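Local coordinates for protein alpha-11 giardin (Giardia intestinalis, PDB 2II2) that belongs to the annexins, binds calcium, and probably associates with phospholipid membranes and the parasite's cytoskeleton during attachment to the intestinal mucosa, at residues N92-I97 with D215-R220; A96-V101 with S139-L144; V100-T105 with C223-Y228; A145-R150 with V178-I183. One frame throughout, in Å; residues are numbered along the deposited sequence. Where two conformers were deposited one is given.

Interaction 1 (N92-I97 with D215-R220); sequences NDFRAI and DKENAR
The carboxylate oxygen OE2 of E217 reaches two backbone N-H groups at the start of helix 94-102. F94 N lies 2.9 Å from E217 OE2, with an N-H...O angle of 121°, and R95 N is 3.4 Å from E217 OE2; both bonds are weak. E217 extends beyond CG (chi2 -171°), which carries its carboxylate across to the helix start. Its other oxygen, OE1, sits in the plane of the F94 ring at the edge, 3.5 Å from F94 CD1, with ring and carboxylate planes 63° apart. D93 is the N-cap of the same helix and accepts a weak bond from A96 N through OD1. Two acids therefore meet at one helix start, with D93 OD1 and E217 OE2 3.9 Å apart, a closeness that the backbone N-H groups and the positive end of the helix dipole would help to offset. R95 crosses E217 at about a right angle. Its guanidinium lays one face on E217 CG, while NH2 comes to 3.4 Å from K216 CB. R220 in turn crosses R95 at about a right angle and turns one guanidinium face to R95 CB. From there R220 NH1 gives a weak bond to R95 O at 3.2 Å, and R220 NH2 forms a salt bridge with D99, one turn further along helix 94-102. On the second helix D215 is the N-cap, its OD2 accepting from N218 N through the anti lone pair. Two N-capped helix starts thus lie together in this all-helical annexin, and an acid from one supplements the side-chain cap of the other.

Interaction 2 (A96-V101 with S139-L144); sequences AIHDVV and SYLCHL
C142 SG touches both I97 and H98, 3.6 Å from I97 CG2 and 3.8 Å from H98 CD2. The sulfur approaches the imidazole obliquely, 4.6 Å from the ring centroid. L141 meets the same ring with two atoms. Its CB comes to 3.7 Å from H98 NE2, and its CD1 makes an off-centre CH-pi contact, 4.3 Å from the H98 centroid and 29° off the normal. H98 and L141 cross at about a right angle, and the imidazole packs against L141 and C142, neighbours on the facing helix. One turn beyond I97 and H98 the packing thins: V101 CG2 approaches C142 CA at 4.4 Å. The first torsion of H98 sets CG beside the backbone N and anti to the carbonyl carbon (chi1 -73°). The ring's rotation is then fixed by a hydrogen bond between H98 NE2 and the carbonyl oxygen of A138, on the same helix as L141 and C142. This buried polar atom therefore has a partner although its surroundings are largely apolar, and since a carbonyl oxygen can only accept, NE2 probably carries the proton. C142 also touches F94, whose ring extends the apolar surface toward the helix start. Helices 94-102 and 137-147 run in roughly the same direction, at 33°, with axes 9.8 Å apart. Helix 76-89 packs on A96, I97 and V100, helix 249-263 on A96, D99 and V100, and helix 175-184 covers Y140, L141 and L144.

Interaction 3 (V100-T105 with C223-Y228); sequences VVLIAT and CIAHYY
CG of Y228 stands anti to the backbone N (chi1 -174°), sending the ring off helix 216-230 toward the chain that leaves helix 94-102. I224 places CG2 anti to its own backbone N, and this methyl meets both L102 and I103. The ring of Y228 has one face under L102 O, which lies 3.5 Å above its plane and offset toward the rim. I103 meets the ring obliquely: its CA is 3.7 Å from Y228 CE1, and its CG2 packs at 4.0 Å from Y228 CE1. The hydroxyl reaches as far as A104 and T105, with Y228 OH 3.3 Å from A104 C and 3.8 Å from T105 CG2. One turn earlier in the helix, I224 CG2 sits 3.8 Å from L102 CB and equally close to I103 CG1, crossing each side chain at about a right angle. L102 CD1 extends the apolar patch to A225. R80 bonds to the carbonyl oxygen of I103, and T105 caps the helix that follows. The contact is thus chiefly apolar and aromatic: van der Waals packing joins the helices, while the tyrosine ring lies against a turn whose polar backbone groups find partners such as R80 and E108.

Interaction 4 (A145-R150 with V178-I183); sequences AIRENR and VVRLII
The C-terminal end of helix 137-147 and the turn after it lean against helix 175-184, a helix-to-helix junction near the surface of the annexin fold. I183 supplies the largest apolar share. Its CG2, anti to the backbone N, lies 4.2 Å from A145 CA and equally far from E148 CB, bridging the last turn of the helix and the first residue beyond it. I183 CD1 adds a looser touch at 4.4 Å from A145 CB. Beside this patch E148 and R180 form a salt bridge, E148 OE2 standing 3.0 Å from R180 NH1. The oxygen sits in the guanidinium plane at its edge, but the carboxylate is turned so that the two planes are 86° apart, and the N-H angle of 137° makes the hydrogen bond weak. E148 bends at chi2 (-76°), which turns CD back from an extended course, and R180 bends at chi3. R180 NH2 has a second acid in E176 of its own helix. R147 NH2 also comes to 4.4 Å from R180 NH2, a repulsion that the two nearby carboxylates probably temper. Away from the salt bridge a water donates to E148 O at 2.8 Å and to I183 O at 2.9 Å, linking two carbonyls that cannot bond to each other. R109 binds the carbonyl oxygens of A145 and E148 as well. An apolar contact with a salt bridge and a bridging water beside it joins a helix end to its neighbour in the all-helical annexin fold.

In the fold
Helix 94-102 is the first of the helices involved and serves three contacts. Its start closes the long loop of interaction 1 with helix 216-230, its middle closes the much shorter loop of interaction 2 with helix 137-147, and its end closes the long loop of interaction 3, further along helix 216-230. Interactions 1 and 3 cross, their segments alternating along the chain. Interaction 4 follows interaction 2 in series, carrying helix 137-147 on to helix 175-184, and is nested inside both long loops. The salt bridge of R220 with D99 joins interactions 1 and 2; L141 on A225 joins 2 and 3, and I182 on A225 joins 3 and 4.

Interaction 1 (N92-I97 with D215-R220)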
# COMPACT_ATOMS: atom_id res chain seq x y z
N ASN A 92 5.34 -1.77 -15.71
CA ASN A 92 4.79 -2.20 -14.43
C ASN A 92 5.37 -1.43 -13.26
O ASN A 92 6.59 -1.35 -13.10
CB ASN A 92 5.00 -3.69 -14.20
CG ASN A 92 4.17 -4.54 -15.14
OD1 ASN A 92 3.07 -4.15 -15.55
ND2 ASN A 92 4.68 -5.71 -15.47
N ASP A 93 4.48 -0.85 -12.46
CA ASP A 93 4.89 -0.18 -11.22
C ASP A 93 4.78 -1.23 -10.12
O ASP A 93 3.69 -1.47 -9.53
CB ASP A 93 3.95 0.99 -10.92
CG ASP A 93 4.28 1.71 -9.63
OD1 ASP A 93 5.14 1.20 -8.89
OD2 ASP A 93 3.68 2.75 -9.34
N PHE A 94 5.89 -1.93 -9.88
CA PHE A 94 5.87 -2.96 -8.86
C PHE A 94 5.56 -2.40 -7.48
O PHE A 94 5.00 -3.13 -6.64
CB PHE A 94 7.19 -3.73 -8.83
CG PHE A 94 7.33 -4.71 -9.95
CD1 PHE A 94 8.35 -4.56 -10.87
CD2 PHE A 94 6.46 -5.78 -10.08
CE1 PHE A 94 8.52 -5.48 -11.92
CE2 PHE A 94 6.61 -6.71 -11.14
CZ PHE A 94 7.64 -6.55 -12.05
N ARG A 95 5.95 -1.16 -7.20
CA ARG A 95 5.67 -0.64 -5.85
C ARG A 95 4.16 -0.69 -5.59
O ARG A 95 3.72 -1.11 -4.52
CB ARG A 95 6.18 0.78 -5.68
CG ARG A 95 7.68 0.91 -5.70
CD ARG A 95 8.08 2.33 -5.34
NE ARG A 95 9.52 2.46 -5.16
CZ ARG A 95 10.40 2.57 -6.15
NH1 ARG A 95 10.00 2.60 -7.42
NH2 ARG A 95 11.70 2.66 -5.88
N ALA A 96 3.38 -0.27 -6.59
CA ALA A 96 1.93 -0.20 -6.45
C ALA A 96 1.31 -1.61 -6.42
O ALA A 96 0.40 -1.89 -5.63
CB ALA A 96 1.31 0.62 -7.56
N ILE A 97 1.78 -2.50 -7.30
CA ILE A 97 1.25 -3.88 -7.28
C ILE A 97 1.54 -4.54 -5.94
O ILE A 97 0.67 -5.18 -5.34
CB ILE A 97 1.84 -4.73 -8.45
CG1 ILE A 97 1.53 -4.07 -9.81
CG2 ILE A 97 1.26 -6.13 -8.38
CD1 ILE A 97 2.40 -4.61 -10.96
N ASP A 215 18.28 -2.87 -6.57
CA ASP A 215 17.06 -2.37 -7.20
C ASP A 215 16.05 -2.08 -6.09
O ASP A 215 15.71 -2.96 -5.31
CB ASP A 215 16.51 -3.39 -8.20
CG ASP A 215 15.23 -2.93 -8.84
OD1 ASP A 215 15.28 -2.33 -9.92
OD2 ASP A 215 14.16 -3.19 -8.28
N LYS A 216 15.59 -0.84 -6.04
CA LYS A 216 14.78 -0.36 -4.95
C LYS A 216 13.41 -1.03 -4.87
O LYS A 216 12.90 -1.29 -3.78
CB LYS A 216 14.63 1.15 -5.07
CG LYS A 216 15.92 1.95 -4.87
CD LYS A 216 15.65 3.44 -5.01
CE LYS A 216 16.85 4.30 -4.57
NZ LYS A 216 17.89 4.44 -5.63
N GLU A 217 12.81 -1.33 -6.02
CA GLU A 217 11.54 -2.00 -6.07
C GLU A 217 11.65 -3.37 -5.48
O GLU A 217 10.76 -3.79 -4.73
CB GLU A 217 11.03 -2.13 -7.51
CG GLU A 217 10.34 -0.90 -7.99
CD GLU A 217 9.66 -1.10 -9.32
OE1 GLU A 217 10.29 -1.68 -10.23
OE2 GLU A 217 8.50 -0.67 -9.44
N ASN A 218 12.72 -4.09 -5.84
CA ASN A 218 12.97 -5.42 -5.30
C ASN A 218 13.10 -5.37 -3.77
O ASN A 218 12.41 -6.08 -3.05
CB ASN A 218 14.25 -6.06 -5.86
CG ASN A 218 14.07 -6.69 -7.27
OD1 ASN A 218 12.99 -7.12 -7.65
ND2 ASN A 218 15.17 -6.76 -8.02
N ALA A 219 14.01 -4.52 -3.28
CA ALA A 219 14.28 -4.44 -1.84
C ALA A 219 13.02 -4.08 -1.07
O ALA A 219 12.70 -4.67 -0.05
CB ALA A 219 15.39 -3.43 -1.55
N ARG A 220 12.32 -3.07 -1.58
CA ARG A 220 11.12 -2.60 -0.92
C ARG A 220 10.06 -3.69 -0.85
O ARG A 220 9.41 -3.90 0.19
CB ARG A 220 10.57 -1.38 -1.66
CG ARG A 220 9.26 -0.81 -1.14
CD ARG A 220 8.78 0.21 -2.12
NE ARG A 220 7.54 0.90 -1.78
CZ ARG A 220 6.32 0.39 -1.97
NH1 ARG A 220 6.15 -0.83 -2.52
NH2 ARG A 220 5.24 1.08 -1.63

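Interaction 2 (A96-V101 with S139-L144)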
# COMPACT_ATOMS: atom_id res chain seq x y z
N ALA A 96 3.38 -0.27 -6.59
CA ALA A 96 1.93 -0.20 -6.45
C ALA A 96 1.31 -1.61 -6.42
O ALA A 96 0.40 -1.89 -5.63
CB ALA A 96 1.31 0.62 -7.56
N ILE A 97 1.78 -2.50 -7.30
CA ILE A 97 1.25 -3.88 -7.28
C ILE A 97 1.54 -4.54 -5.94
O ILE A 97 0.67 -5.18 -5.34
CB ILE A 97 1.84 -4.73 -8.45
CG1 ILE A 97 1.53 -4.07 -9.81
CG2 ILE A 97 1.26 -6.13 -8.38
CD1 ILE A 97 2.40 -4.61 -10.96
N HIS A 98 2.76 -4.38 -5.45
CA HIS A 98 3.16 -4.95 -4.18
C HIS A 98 2.29 -4.45 -3.04
O HIS A 98 1.85 -5.22 -2.18
CB HIS A 98 4.62 -4.63 -3.88
CG HIS A 98 5.58 -5.40 -4.72
ND1 HIS A 98 6.91 -5.05 -4.80
CD2 HIS A 98 5.42 -6.48 -5.52
CE1 HIS A 98 7.52 -5.89 -5.62
NE2 HIS A 98 6.64 -6.78 -6.05
N ASP A 99 2.06 -3.14 -3.00
CA ASP A 99 1.22 -2.58 -1.93
C ASP A 99 -0.13 -3.32 -1.88
O ASP A 99 -0.66 -3.69 -0.81
CB ASP A 99 0.96 -1.08 -2.14
CG ASP A 99 2.18 -0.22 -1.94
OD1 ASP A 99 3.20 -0.72 -1.43
OD2 ASP A 99 2.17 0.99 -2.28
N VAL A 100 -0.71 -3.54 -3.05
CA VAL A 100 -2.00 -4.17 -3.15
C VAL A 100 -2.00 -5.65 -2.79
O VAL A 100 -2.89 -6.07 -2.07
CB VAL A 100 -2.62 -3.97 -4.55
CG1 VAL A 100 -3.84 -4.86 -4.75
CG2 VAL A 100 -2.97 -2.51 -4.73
N VAL A 101 -1.05 -6.43 -3.34
CA VAL A 101 -1.12 -7.87 -3.17
C VAL A 101 -0.35 -8.39 -1.98
O VAL A 101 -0.66 -9.50 -1.50
CB VAL A 101 -0.71 -8.67 -4.46
CG1 VAL A 101 -1.57 -8.18 -5.67
CG2 VAL A 101 0.77 -8.60 -4.77
N SER A 139 9.00 -9.64 -9.35
CA SER A 139 8.05 -10.42 -10.14
C SER A 139 7.53 -11.66 -9.42
O SER A 139 6.32 -11.93 -9.44
CB SER A 139 8.63 -10.79 -11.50
OG SER A 139 9.78 -11.63 -11.40
N TYR A 140 8.43 -12.40 -8.77
CA TYR A 140 8.01 -13.53 -7.98
C TYR A 140 7.06 -13.12 -6.87
O TYR A 140 6.12 -13.85 -6.57
CB TYR A 140 9.19 -14.33 -7.41
CG TYR A 140 9.77 -15.26 -8.42
CD1 TYR A 140 10.91 -14.92 -9.14
CD2 TYR A 140 9.16 -16.48 -8.69
CE1 TYR A 140 11.43 -15.77 -10.12
CE2 TYR A 140 9.68 -17.34 -9.67
CZ TYR A 140 10.82 -16.97 -10.37
OH TYR A 140 11.32 -17.81 -11.33
N LEU A 141 7.28 -11.97 -6.23
CA LEU A 141 6.37 -11.52 -5.17
C LEU A 141 4.96 -11.38 -5.72
O LEU A 141 4.00 -11.76 -5.05
CB LEU A 141 6.85 -10.20 -4.59
CG LEU A 141 8.01 -10.31 -3.60
CD1 LEU A 141 8.75 -8.97 -3.49
CD2 LEU A 141 7.48 -10.77 -2.24
N CYS A 142 4.85 -10.81 -6.93
CA CYS A 142 3.51 -10.60 -7.50
C CYS A 142 2.77 -11.92 -7.68
O CYS A 142 1.62 -12.09 -7.23
CB CYS A 142 3.57 -9.87 -8.83
SG CYS A 142 4.18 -8.17 -8.69
N HIS A 143 3.43 -12.86 -8.35
CA HIS A 143 2.79 -14.13 -8.66
C HIS A 143 2.53 -14.97 -7.41
O HIS A 143 1.44 -15.54 -7.22
CB HIS A 143 3.67 -14.95 -9.61
CG HIS A 143 3.68 -14.45 -11.02
ND1 HIS A 143 3.09 -15.14 -12.06
CD2 HIS A 143 4.25 -13.35 -11.58
CE1 HIS A 143 3.31 -14.49 -13.19
NE2 HIS A 143 4.01 -13.40 -12.93
N LEU A 144 3.55 -15.13 -6.58
CA LEU A 144 3.40 -16.03 -5.43
C LEU A 144 2.45 -15.47 -4.38
O LEU A 144 1.74 -16.23 -3.72
CB LEU A 144 4.75 -16.44 -4.81
CG LEU A 144 5.68 -17.21 -5.75
CD1 LEU A 144 6.95 -17.63 -5.01
CD2 LEU A 144 5.01 -18.41 -6.41

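Interaction 3 (V100-T105 with C223-Y228)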
# COMPACT_ATOMS: atom_id res chain seq x y z
N VAL A 100 -0.71 -3.54 -3.05
CA VAL A 100 -2.00 -4.17 -3.15
C VAL A 100 -2.00 -5.65 -2.79
O VAL A 100 -2.89 -6.07 -2.07
CB VAL A 100 -2.62 -3.97 -4.55
CG1 VAL A 100 -3.84 -4.86 -4.75
CG2 VAL A 100 -2.97 -2.51 -4.73
N VAL A 101 -1.05 -6.43 -3.34
CA VAL A 101 -1.12 -7.87 -3.17
C VAL A 101 -0.35 -8.39 -1.98
O VAL A 101 -0.66 -9.50 -1.50
CB VAL A 101 -0.71 -8.67 -4.46
CG1 VAL A 101 -1.57 -8.18 -5.67
CG2 VAL A 101 0.77 -8.60 -4.77
N LEU A 102 0.64 -7.64 -1.49
CA LEU A 102 1.41 -8.09 -0.33
C LEU A 102 0.73 -7.72 0.98
O LEU A 102 0.86 -8.44 1.96
CB LEU A 102 2.84 -7.55 -0.37
CG LEU A 102 3.69 -7.95 -1.60
CD1 LEU A 102 5.07 -7.42 -1.44
CD2 LEU A 102 3.74 -9.47 -1.80
N ILE A 103 0.01 -6.62 1.01
CA ILE A 103 -0.65 -6.18 2.23
C ILE A 103 -2.12 -6.56 2.15
O ILE A 103 -3.00 -5.73 1.91
CB ILE A 103 -0.42 -4.67 2.49
CG1 ILE A 103 1.08 -4.35 2.37
CG2 ILE A 103 -0.93 -4.30 3.86
CD1 ILE A 103 1.39 -2.89 2.59
N ALA A 104 -2.36 -7.86 2.33
CA ALA A 104 -3.67 -8.43 2.02
C ALA A 104 -3.83 -9.76 2.69
O ALA A 104 -2.95 -10.62 2.60
CB ALA A 104 -3.84 -8.60 0.52
N THR A 105 -4.96 -9.92 3.38
CA THR A 105 -5.34 -11.20 3.94
C THR A 105 -5.77 -12.14 2.80
O THR A 105 -6.04 -11.69 1.69
CB THR A 105 -6.54 -11.05 4.87
OG1 THR A 105 -7.64 -10.57 4.09
CG2 THR A 105 -6.26 -10.08 6.02
N CYS A 223 10.94 -6.35 1.67
CA CYS A 223 10.76 -5.85 3.03
C CYS A 223 9.28 -5.77 3.41
O CYS A 223 8.93 -5.97 4.57
CB CYS A 223 11.41 -4.49 3.21
SG CYS A 223 13.21 -4.53 3.30
N ILE A 224 8.41 -5.41 2.47
CA ILE A 224 6.99 -5.35 2.75
C ILE A 224 6.46 -6.75 3.11
O ILE A 224 5.69 -6.93 4.09
CB ILE A 224 6.20 -4.71 1.59
CG1 ILE A 224 6.47 -3.21 1.55
CG2 ILE A 224 4.72 -4.99 1.72
CD1 ILE A 224 5.98 -2.51 0.30
N ALA A 225 6.83 -7.73 2.30
CA ALA A 225 6.37 -9.10 2.57
C ALA A 225 6.88 -9.62 3.91
O ALA A 225 6.14 -10.24 4.69
CB ALA A 225 6.74 -10.03 1.45
N HIS A 226 8.15 -9.37 4.18
CA HIS A 226 8.77 -9.67 5.47
C HIS A 226 8.01 -9.03 6.62
O HIS A 226 7.60 -9.70 7.57
CB HIS A 226 10.22 -9.16 5.40
CG HIS A 226 10.85 -8.92 6.74
ND1 HIS A 226 11.21 -9.94 7.59
CD2 HIS A 226 11.15 -7.76 7.36
CE1 HIS A 226 11.71 -9.40 8.69
NE2 HIS A 226 11.70 -8.09 8.57
N TYR A 227 7.82 -7.72 6.55
CA TYR A 227 7.16 -7.03 7.65
C TYR A 227 5.71 -7.43 7.82
O TYR A 227 5.22 -7.43 8.94
CB TYR A 227 7.33 -5.51 7.53
CG TYR A 227 8.67 -5.02 8.04
CD1 TYR A 227 9.50 -4.24 7.26
CD2 TYR A 227 9.09 -5.33 9.34
CE1 TYR A 227 10.74 -3.78 7.75
CE2 TYR A 227 10.32 -4.87 9.83
CZ TYR A 227 11.13 -4.10 9.04
OH TYR A 227 12.31 -3.63 9.57
N TYR A 228 5.02 -7.75 6.72
CA TYR A 228 3.62 -8.17 6.79
C TYR A 228 3.47 -9.37 7.70
O TYR A 228 2.52 -9.47 8.47
CB TYR A 228 3.08 -8.47 5.38
CG TYR A 228 1.59 -8.76 5.45
CD1 TYR A 228 0.67 -7.71 5.39
CD2 TYR A 228 1.12 -10.05 5.58
CE1 TYR A 228 -0.70 -7.95 5.48
CE2 TYR A 228 -0.25 -10.29 5.68
CZ TYR A 228 -1.16 -9.25 5.63
OH TYR A 228 -2.52 -9.48 5.74

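Interaction 4 (A145-R150 with V178-I183)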
# COMPACT_ATOMS: atom_id res chain seq x y z
N ALA A 145 2.38 -14.15 -4.25
CA ALA A 145 1.43 -13.54 -3.32
C ALA A 145 -0.00 -13.99 -3.60
O ALA A 145 -0.79 -14.21 -2.67
CB ALA A 145 1.50 -12.01 -3.39
N ILE A 146 -0.36 -14.11 -4.87
CA ILE A 146 -1.72 -14.48 -5.20
C ILE A 146 -1.93 -15.99 -5.36
O ILE A 146 -3.05 -16.46 -5.26
CB ILE A 146 -2.31 -13.61 -6.34
CG1 ILE A 146 -1.61 -13.88 -7.67
CG2 ILE A 146 -2.33 -12.08 -5.95
CD1 ILE A 146 -2.37 -13.26 -8.89
N ARG A 147 -0.85 -16.76 -5.55
CA ARG A 147 -0.95 -18.21 -5.75
C ARG A 147 -0.82 -19.02 -4.48
O ARG A 147 -1.44 -20.07 -4.37
CB ARG A 147 0.12 -18.67 -6.73
CG ARG A 147 -0.18 -18.37 -8.19
CD ARG A 147 1.04 -18.58 -9.08
NE ARG A 147 1.87 -19.73 -8.71
CZ ARG A 147 3.15 -19.88 -9.06
NH1 ARG A 147 3.77 -18.96 -9.80
NH2 ARG A 147 3.82 -20.96 -8.67
N GLU A 148 0.02 -18.57 -3.55
CA GLU A 148 0.47 -19.44 -2.46
C GLU A 148 -0.17 -19.11 -1.13
O GLU A 148 -0.39 -17.94 -0.81
CB GLU A 148 1.99 -19.35 -2.31
CG GLU A 148 2.76 -19.87 -3.51
CD GLU A 148 2.79 -21.38 -3.56
OE1 GLU A 148 2.48 -22.01 -2.52
OE2 GLU A 148 3.13 -21.94 -4.62
N ASN A 149 -0.37 -20.16 -0.34
CA ASN A 149 -0.92 -20.05 0.99
C ASN A 149 0.17 -20.21 2.03
O ASN A 149 1.29 -20.65 1.72
CB ASN A 149 -2.02 -21.09 1.22
CG ASN A 149 -3.13 -21.01 0.20
OD1 ASN A 149 -3.51 -19.93 -0.24
ND2 ASN A 149 -3.68 -22.17 -0.17
N ARG A 150 -0.15 -19.81 3.26
CA ARG A 150 0.75 -19.95 4.41
C ARG A 150 0.50 -21.34 5.05
O ARG A 150 -0.66 -21.75 5.23
CB ARG A 150 0.52 -18.80 5.42
CG ARG A 150 0.67 -17.33 4.84
CD ARG A 150 0.16 -16.18 5.78
NE ARG A 150 1.22 -15.70 6.68
CZ ARG A 150 1.15 -14.70 7.56
NH1 ARG A 150 0.06 -13.95 7.74
NH2 ARG A 150 2.24 -14.43 8.27
N VAL A 178 13.66 -17.31 -1.79
CA VAL A 178 13.48 -16.31 -0.74
C VAL A 178 12.04 -15.86 -0.68
O VAL A 178 11.45 -15.80 0.39
CB VAL A 178 14.44 -15.12 -0.97
CG1 VAL A 178 14.09 -13.96 -0.02
CG2 VAL A 178 15.87 -15.56 -0.76
N VAL A 179 11.46 -15.53 -1.84
CA VAL A 179 10.10 -15.07 -1.89
C VAL A 179 9.17 -16.18 -1.38
O VAL A 179 8.27 -15.92 -0.56
CB VAL A 179 9.71 -14.65 -3.32
CG1 VAL A 179 8.22 -14.38 -3.39
CG2 VAL A 179 10.48 -13.41 -3.70
N ARG A 180 9.36 -17.41 -1.84
CA ARG A 180 8.49 -18.50 -1.42
C ARG A 180 8.54 -18.66 0.08
O ARG A 180 7.49 -18.82 0.72
CB ARG A 180 8.89 -19.78 -2.11
CG ARG A 180 8.04 -20.95 -1.79
CD ARG A 180 8.44 -22.13 -2.67
NE ARG A 180 8.40 -21.80 -4.09
CZ ARG A 180 7.29 -21.82 -4.84
NH1 ARG A 180 6.11 -22.13 -4.31
NH2 ARG A 180 7.36 -21.51 -6.12
N LEU A 181 9.76 -18.64 0.64
CA LEU A 181 9.89 -18.79 2.10
C LEU A 181 9.07 -17.75 2.85
O LEU A 181 8.26 -18.09 3.74
CB LEU A 181 11.35 -18.75 2.51
CG LEU A 181 11.72 -19.08 3.96
CD1 LEU A 181 13.17 -19.48 4.02
CD2 LEU A 181 11.47 -17.90 4.91
N ILE A 182 9.24 -16.49 2.45
CA ILE A 182 8.56 -15.42 3.17
C ILE A 182 7.04 -15.48 2.97
O ILE A 182 6.27 -15.44 3.93
CB ILE A 182 9.10 -14.06 2.72
CG1 ILE A 182 10.56 -13.89 3.13
CG2 ILE A 182 8.30 -12.93 3.34
CD1 ILE A 182 11.26 -12.71 2.49
N ILE A 183 6.62 -15.60 1.71
CA ILE A 183 5.19 -15.57 1.38
C ILE A 183 4.38 -16.73 1.96
O ILE A 183 3.18 -16.56 2.23
CB ILE A 183 4.96 -15.49 -0.17
CG1 ILE A 183 5.44 -14.16 -0.75
CG2 ILE A 183 3.52 -15.89 -0.57
CD1 ILE A 183 4.57 -13.01 -0.40
O HOH W 1 0.51 -16.24 1.21